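Local structure of putative cytoplasmic protein (Salmonella typhimurium, 2GK3) at the interface of chains A and B and the interface of chains A and C. The protein is of unknown function but resembles class I glutamine amidotransferases and assembles as a hexamer, its subunits interlocked through a protruding beta-hairpin. Numbering follows the deposited sequence. Chains: chain A/B/C, putative cytoplasmic protein.

The three contacts follow one element of chain A, the antiparallel hairpin of strands 19-28 and 31-40. Contact 1 sits midway along it against chain B. Its C-alpha centre is about 16 Å from that of contact 2 and about 22 Å from that of contact 3, both made with chain C. The C-alpha centres of contacts 2 and 3 are about 7 Å apart, and the two share A:Lys28 and A:Asp31 at the hairpin end. B:Gln65 serves contact 1 and its counterpart C:Gln65 contact 3, both on helix 61-67. One hairpin thus joins two neighbours across different two-fold interfaces, a connectivity well suited to building the hexamer.

Contact 1: the interface of chains A and B. Residues chain A 24, 35-38; chain B 65, 95, 99.
B:Tyr99 presents one ring face to A:Lys37, whose ammonium NZ stands 3.8 Å from the ring centroid, displaced toward the rim, in a cation-pi contact. This patch of the two-fold A/B interface joins the chain A hairpin to helix 61-67 and the segment around B:Tyr99. The lysine chain crosses the same face obliquely, CD resting 3.5 Å from CE2 of B:Tyr99. Its chi1 of 71° sets CG between the backbone N and the carbonyl carbon, and a bend at chi3 brings CE and NZ over the ring. Selenomethionine A:Met24, from strand 19-28, arrives from the opposite direction, its methyl CE 3.5 Å from CE1 of B:Tyr99 and beyond the rim. CE lies on the lysine side of the ring plane, and both hairpin strands contact this ring, the methyl at the rim and the lysine over the face. Phenol OH of B:Tyr99 and OG of A:Ser35 are 2.5 Å apart in a short hydrogen bond; the structure alone does not show which hydroxyl donates. Water 1 extends this polar end, lying 2.7 Å from OH of B:Tyr99 and 2.6 Å from the carbonyl O of A:Ser36. That carbonyl is also the target of B:Gln65, an extended side chain on helix 61-67. Its amide plane contains the acceptor almost exactly, and the approach lies in the carbonyl plane with a C=O...N angle of 158°. The N-H of B:Gln65 NE2 points straight at A:Ser36 O, 178° at the hydrogen over 2.9 Å.

Contact 2: the interface of chains A and C. Residues chain A 27-28, 31, 33; chain C 19-20, 85, 128, 133.
A:Lys28, the last residue of strand 19-28, threads between C:Trp20 and C:Leu128 to reach C:Asp85 in this interface between hairpin and neighbouring subunit. Its NZ is 3.2 Å from carboxylate OD1 of C:Asp85, a salt bridge whose hydrogen-bond component is weak. Methylene CD packs 3.5 Å from CD1 of C:Leu128, while CG lies 3.7 Å from CB of C:Trp20, whose side chain runs alongside and points the same way. The lysine departs from full extension at chi2 (149°), and its methylenes CG and CD carry the apolar part of the contact.

C:Leu128 divides its two methyls between partners. CD1 also meets CD2 of A:Phe33 at 3.9 Å, and the other methyl, CD2, touches CB of A:Asp31 at 3.8 Å. Farther along strand 31-40, CB of A:Phe33 contacts CG2 of C:Ile133 at 3.7 Å, the two side chains crossing at about a right angle.

Behind this first shell, C:Asp85 and C:Leu128 are tied together by a backbone-to-carboxylate bond, which would help hold OD1 near A:Lys28 NZ. C:Asp85 has a left-handed backbone, and its OD1 accepts the backbone N-H of C:Leu128, which comes in nearly in line with the C-O bond, N to OD1 2.9 Å with 154° at the hydrogen.

Contact 3: the interface of chains A and C. Residues chain A 28-31; chain C 61, 65, 90.
C:Thr90, on helix 88-92, meets the beta-hairpin turn of chain A, where A:Gly29 and A:Tyr30 link the two strands. The turn has type II' geometry: A:Gly29 takes phi 65° and psi -124°, and A:Tyr30 follows near the right-handed helical region.

Traced outward, CB of C:Thr90 stands 4.0 Å from the backbone N of A:Tyr30, and the side chain then forks. Hydroxyl OG1 lies anti to the carbonyl carbon, which directs it at the backbone of the turn. There it accepts the N-H of A:Tyr30 over 3.0 Å, with 164° at the hydrogen. The same oxygen bonds to water 2, which also bonds to the carbonyl O of A:Lys28 and to carboxylate OD2 of A:Asp31. This water therefore connects both ends of the turn to the threonine. The other branch, methyl CG2, lies 4.0 Å from CA of A:Gly29.

Helix 61-67 of chain C closes on the same glycine. CB of C:Ala61 packs 3.7 Å from CA of A:Gly29, close to its backbone N as well. The side chain of C:Gln65 is extended beyond CG and turns an amide face toward the peptide joining A:Gly29 to A:Tyr30. Its OE1 is 3.8 Å from CA of A:Gly29, and its NE2 is 3.7 Å from N of A:Tyr30.

Contact 1: the interface of chains A and B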
# COMPACT_ATOMS: atom_id res chain seq x y z
N MSE A 24 -7.88 0.01 3.61
CA MSE A 24 -8.37 -1.18 2.92
C MSE A 24 -8.22 -1.15 1.38
O MSE A 24 -8.83 -0.32 0.70
CB MSE A 24 -9.85 -1.38 3.26
CG MSE A 24 -10.09 -2.31 4.37
SE MSE A 24 -11.96 -2.71 4.49
CE MSE A 24 -12.14 -2.03 6.28
N SER A 35 -10.70 1.92 0.39
CA SER A 35 -11.68 2.22 1.39
C SER A 35 -10.81 2.59 2.58
O SER A 35 -9.78 1.95 2.79
CB SER A 35 -12.41 0.92 1.73
OG SER A 35 -13.69 1.21 2.19
N SER A 36 -11.21 3.61 3.34
CA SER A 36 -10.45 4.01 4.53
C SER A 36 -11.36 4.39 5.69
O SER A 36 -12.39 5.01 5.49
CB SER A 36 -9.48 5.16 4.21
OG SER A 36 -8.45 4.75 3.34
N LYS A 37 -10.97 4.03 6.91
CA LYS A 37 -11.76 4.40 8.10
C LYS A 37 -10.88 4.52 9.33
O LYS A 37 -9.92 3.77 9.51
CB LYS A 37 -12.90 3.39 8.36
CG LYS A 37 -12.38 2.05 8.87
CD LYS A 37 -13.22 0.87 8.51
CE LYS A 37 -14.23 0.57 9.57
NZ LYS A 37 -14.63 -0.87 9.50
N TYR A 38 -11.21 5.49 10.18
CA TYR A 38 -10.64 5.62 11.50
C TYR A 38 -11.62 4.94 12.46
O TYR A 38 -12.83 5.01 12.25
CB TYR A 38 -10.50 7.09 11.80
CG TYR A 38 -10.10 7.43 13.19
CD1 TYR A 38 -8.76 7.36 13.59
CD2 TYR A 38 -11.05 7.84 14.13
CE1 TYR A 38 -8.39 7.68 14.86
CE2 TYR A 38 -10.68 8.16 15.42
CZ TYR A 38 -9.35 8.08 15.78
OH TYR A 38 -8.97 8.40 17.05
N GLN B 65 -17.42 10.33 8.98
CA GLN B 65 -17.64 8.90 8.82
C GLN B 65 -18.33 8.20 10.00
O GLN B 65 -19.08 7.25 9.79
CB GLN B 65 -16.31 8.20 8.60
CG GLN B 65 -15.58 8.60 7.35
CD GLN B 65 -14.43 7.67 7.09
OE1 GLN B 65 -13.50 7.62 7.87
NE2 GLN B 65 -14.51 6.89 6.02
N ASN B 95 -19.46 5.02 7.76
CA ASN B 95 -19.09 3.66 8.17
C ASN B 95 -20.28 2.74 8.38
O ASN B 95 -20.22 1.56 8.02
CB ASN B 95 -18.19 3.67 9.42
CG ASN B 95 -16.86 4.38 9.18
OD1 ASN B 95 -16.57 4.85 8.08
ND2 ASN B 95 -16.04 4.45 10.22
N TYR B 99 -19.97 -0.43 5.88
CA TYR B 99 -19.49 -1.62 6.56
C TYR B 99 -20.57 -2.34 7.36
O TYR B 99 -20.57 -3.55 7.40
CB TYR B 99 -18.31 -1.28 7.47
CG TYR B 99 -17.14 -0.68 6.74
CD1 TYR B 99 -16.34 -1.46 5.90
CD2 TYR B 99 -16.85 0.68 6.87
CE1 TYR B 99 -15.26 -0.91 5.22
CE2 TYR B 99 -15.76 1.25 6.19
CZ TYR B 99 -14.98 0.45 5.38
OH TYR B 99 -13.93 0.99 4.71
O HOH W 1 -14.30 3.69 4.40

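Contact 2: the interface of chains A and C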
# COMPACT_ATOMS: atom_id res chain seq x y z
N SER A 27 -9.05 -5.72 -3.98
CA SER A 27 -8.62 -6.18 -5.32
C SER A 27 -9.63 -7.12 -5.96
O SER A 27 -9.87 -8.21 -5.46
CB SER A 27 -7.26 -6.84 -5.25
OG SER A 27 -6.27 -5.93 -4.82
N LYS A 28 -10.21 -6.68 -7.07
CA LYS A 28 -11.16 -7.49 -7.84
C LYS A 28 -10.54 -7.82 -9.19
O LYS A 28 -10.62 -7.03 -10.12
CB LYS A 28 -12.50 -6.76 -7.97
CG LYS A 28 -13.29 -6.73 -6.64
CD LYS A 28 -14.13 -5.49 -6.49
CE LYS A 28 -15.30 -5.76 -5.56
NZ LYS A 28 -16.27 -4.64 -5.58
N ASP A 31 -7.88 -5.17 -10.98
CA ASP A 31 -8.13 -3.85 -10.45
C ASP A 31 -8.28 -3.84 -8.94
O ASP A 31 -8.58 -4.87 -8.34
CB ASP A 31 -9.43 -3.31 -11.03
CG ASP A 31 -9.41 -3.26 -12.51
OD1 ASP A 31 -8.65 -2.41 -13.04
OD2 ASP A 31 -10.15 -4.06 -13.13
N PHE A 33 -9.85 -0.97 -5.72
CA PHE A 33 -10.29 0.33 -5.24
C PHE A 33 -10.02 0.33 -3.73
O PHE A 33 -9.81 -0.73 -3.13
CB PHE A 33 -11.78 0.59 -5.58
CG PHE A 33 -12.73 -0.12 -4.68
CD1 PHE A 33 -13.24 0.51 -3.55
CD2 PHE A 33 -13.13 -1.42 -4.96
CE1 PHE A 33 -14.09 -0.14 -2.70
CE2 PHE A 33 -14.01 -2.08 -4.12
CZ PHE A 33 -14.49 -1.44 -2.98
N SER C 19 -15.84 -11.59 -6.39
CA SER C 19 -14.74 -12.02 -5.55
C SER C 19 -13.72 -10.90 -5.34
O SER C 19 -13.46 -10.10 -6.25
CB SER C 19 -14.07 -13.27 -6.12
OG SER C 19 -13.22 -12.95 -7.18
N TRP C 20 -13.14 -10.85 -4.15
CA TRP C 20 -12.11 -9.86 -3.87
C TRP C 20 -11.10 -10.29 -2.81
O TRP C 20 -11.43 -11.06 -1.90
CB TRP C 20 -12.74 -8.56 -3.44
CG TRP C 20 -13.69 -8.70 -2.33
CD1 TRP C 20 -13.41 -8.64 -1.00
CD2 TRP C 20 -15.11 -8.90 -2.43
NE1 TRP C 20 -14.55 -8.79 -0.27
CE2 TRP C 20 -15.61 -8.95 -1.12
CE3 TRP C 20 -16.00 -9.04 -3.51
CZ2 TRP C 20 -16.97 -9.15 -0.85
CZ3 TRP C 20 -17.33 -9.23 -3.24
CH2 TRP C 20 -17.81 -9.28 -1.91
N ASP C 85 -19.40 -7.26 -10.76
CA ASP C 85 -18.30 -6.69 -9.95
C ASP C 85 -16.94 -7.19 -10.39
O ASP C 85 -16.11 -7.55 -9.57
CB ASP C 85 -18.49 -6.94 -8.44
CG ASP C 85 -18.76 -5.67 -7.66
OD1 ASP C 85 -18.24 -4.60 -8.05
OD2 ASP C 85 -19.48 -5.72 -6.64
N LEU C 128 -17.39 -2.30 -9.67
CA LEU C 128 -16.59 -2.81 -10.78
C LEU C 128 -17.39 -3.38 -11.95
O LEU C 128 -16.89 -4.20 -12.73
CB LEU C 128 -15.49 -3.75 -10.26
CG LEU C 128 -14.32 -2.77 -10.05
CD1 LEU C 128 -13.81 -2.69 -8.62
CD2 LEU C 128 -13.22 -2.93 -11.10
N ILE C 133 -16.74 2.66 -9.67
CA ILE C 133 -15.94 3.55 -8.84
C ILE C 133 -14.71 4.06 -9.60
O ILE C 133 -13.91 3.28 -10.11
CB ILE C 133 -15.57 2.93 -7.46
CG1 ILE C 133 -15.01 4.01 -6.52
CG2 ILE C 133 -14.65 1.69 -7.60
CD1 ILE C 133 -15.60 3.98 -5.09

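Contact 3: the interface of chains A and C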
# COMPACT_ATOMS: atom_id res chain seq x y z
N LYS A 28 -10.21 -6.68 -7.07
CA LYS A 28 -11.16 -7.49 -7.84
C LYS A 28 -10.54 -7.82 -9.19
O LYS A 28 -10.62 -7.03 -10.12
CB LYS A 28 -12.50 -6.76 -7.97
CG LYS A 28 -13.29 -6.73 -6.64
CD LYS A 28 -14.13 -5.49 -6.49
CE LYS A 28 -15.30 -5.76 -5.56
NZ LYS A 28 -16.27 -4.64 -5.58
N GLY A 29 -9.89 -8.97 -9.26
CA GLY A 29 -9.07 -9.34 -10.39
C GLY A 29 -7.87 -8.43 -10.52
O GLY A 29 -7.07 -8.29 -9.58
N TYR A 30 -7.73 -7.82 -11.69
CA TYR A 30 -6.61 -6.94 -12.03
C TYR A 30 -6.67 -5.63 -11.25
O TYR A 30 -5.64 -5.05 -10.92
CB TYR A 30 -6.64 -6.64 -13.54
CG TYR A 30 -5.63 -5.61 -13.99
CD1 TYR A 30 -4.40 -6.00 -14.50
CD2 TYR A 30 -5.91 -4.24 -13.90
CE1 TYR A 30 -3.47 -5.04 -14.89
CE2 TYR A 30 -4.98 -3.29 -14.28
CZ TYR A 30 -3.78 -3.70 -14.78
OH TYR A 30 -2.86 -2.76 -15.17
N ASP A 31 -7.88 -5.17 -10.98
CA ASP A 31 -8.13 -3.85 -10.45
C ASP A 31 -8.28 -3.84 -8.94
O ASP A 31 -8.58 -4.87 -8.34
CB ASP A 31 -9.43 -3.31 -11.03
CG ASP A 31 -9.41 -3.26 -12.51
OD1 ASP A 31 -8.65 -2.41 -13.04
OD2 ASP A 31 -10.15 -4.06 -13.13
N ALA C 61 -13.01 -13.67 -10.11
CA ALA C 61 -12.14 -12.76 -10.85
C ALA C 61 -10.71 -13.30 -11.11
O ALA C 61 -10.22 -13.25 -12.24
CB ALA C 61 -12.08 -11.42 -10.14
N GLN C 65 -8.12 -14.36 -14.83
CA GLN C 65 -6.73 -13.98 -15.06
C GLN C 65 -5.80 -15.10 -15.48
O GLN C 65 -4.81 -14.86 -16.16
CB GLN C 65 -6.16 -13.38 -13.78
CG GLN C 65 -6.89 -12.17 -13.30
CD GLN C 65 -6.19 -11.55 -12.12
OE1 GLN C 65 -6.38 -11.98 -11.00
NE2 GLN C 65 -5.35 -10.55 -12.38
N THR C 90 -9.74 -6.95 -16.11
CA THR C 90 -9.49 -8.33 -15.71
C THR C 90 -9.57 -9.26 -16.93
O THR C 90 -8.69 -10.09 -17.13
CB THR C 90 -10.37 -8.79 -14.54
OG1 THR C 90 -10.15 -7.94 -13.41
CG2 THR C 90 -10.01 -10.21 -14.13
O HOH W 2 -11.51 -6.10 -12.30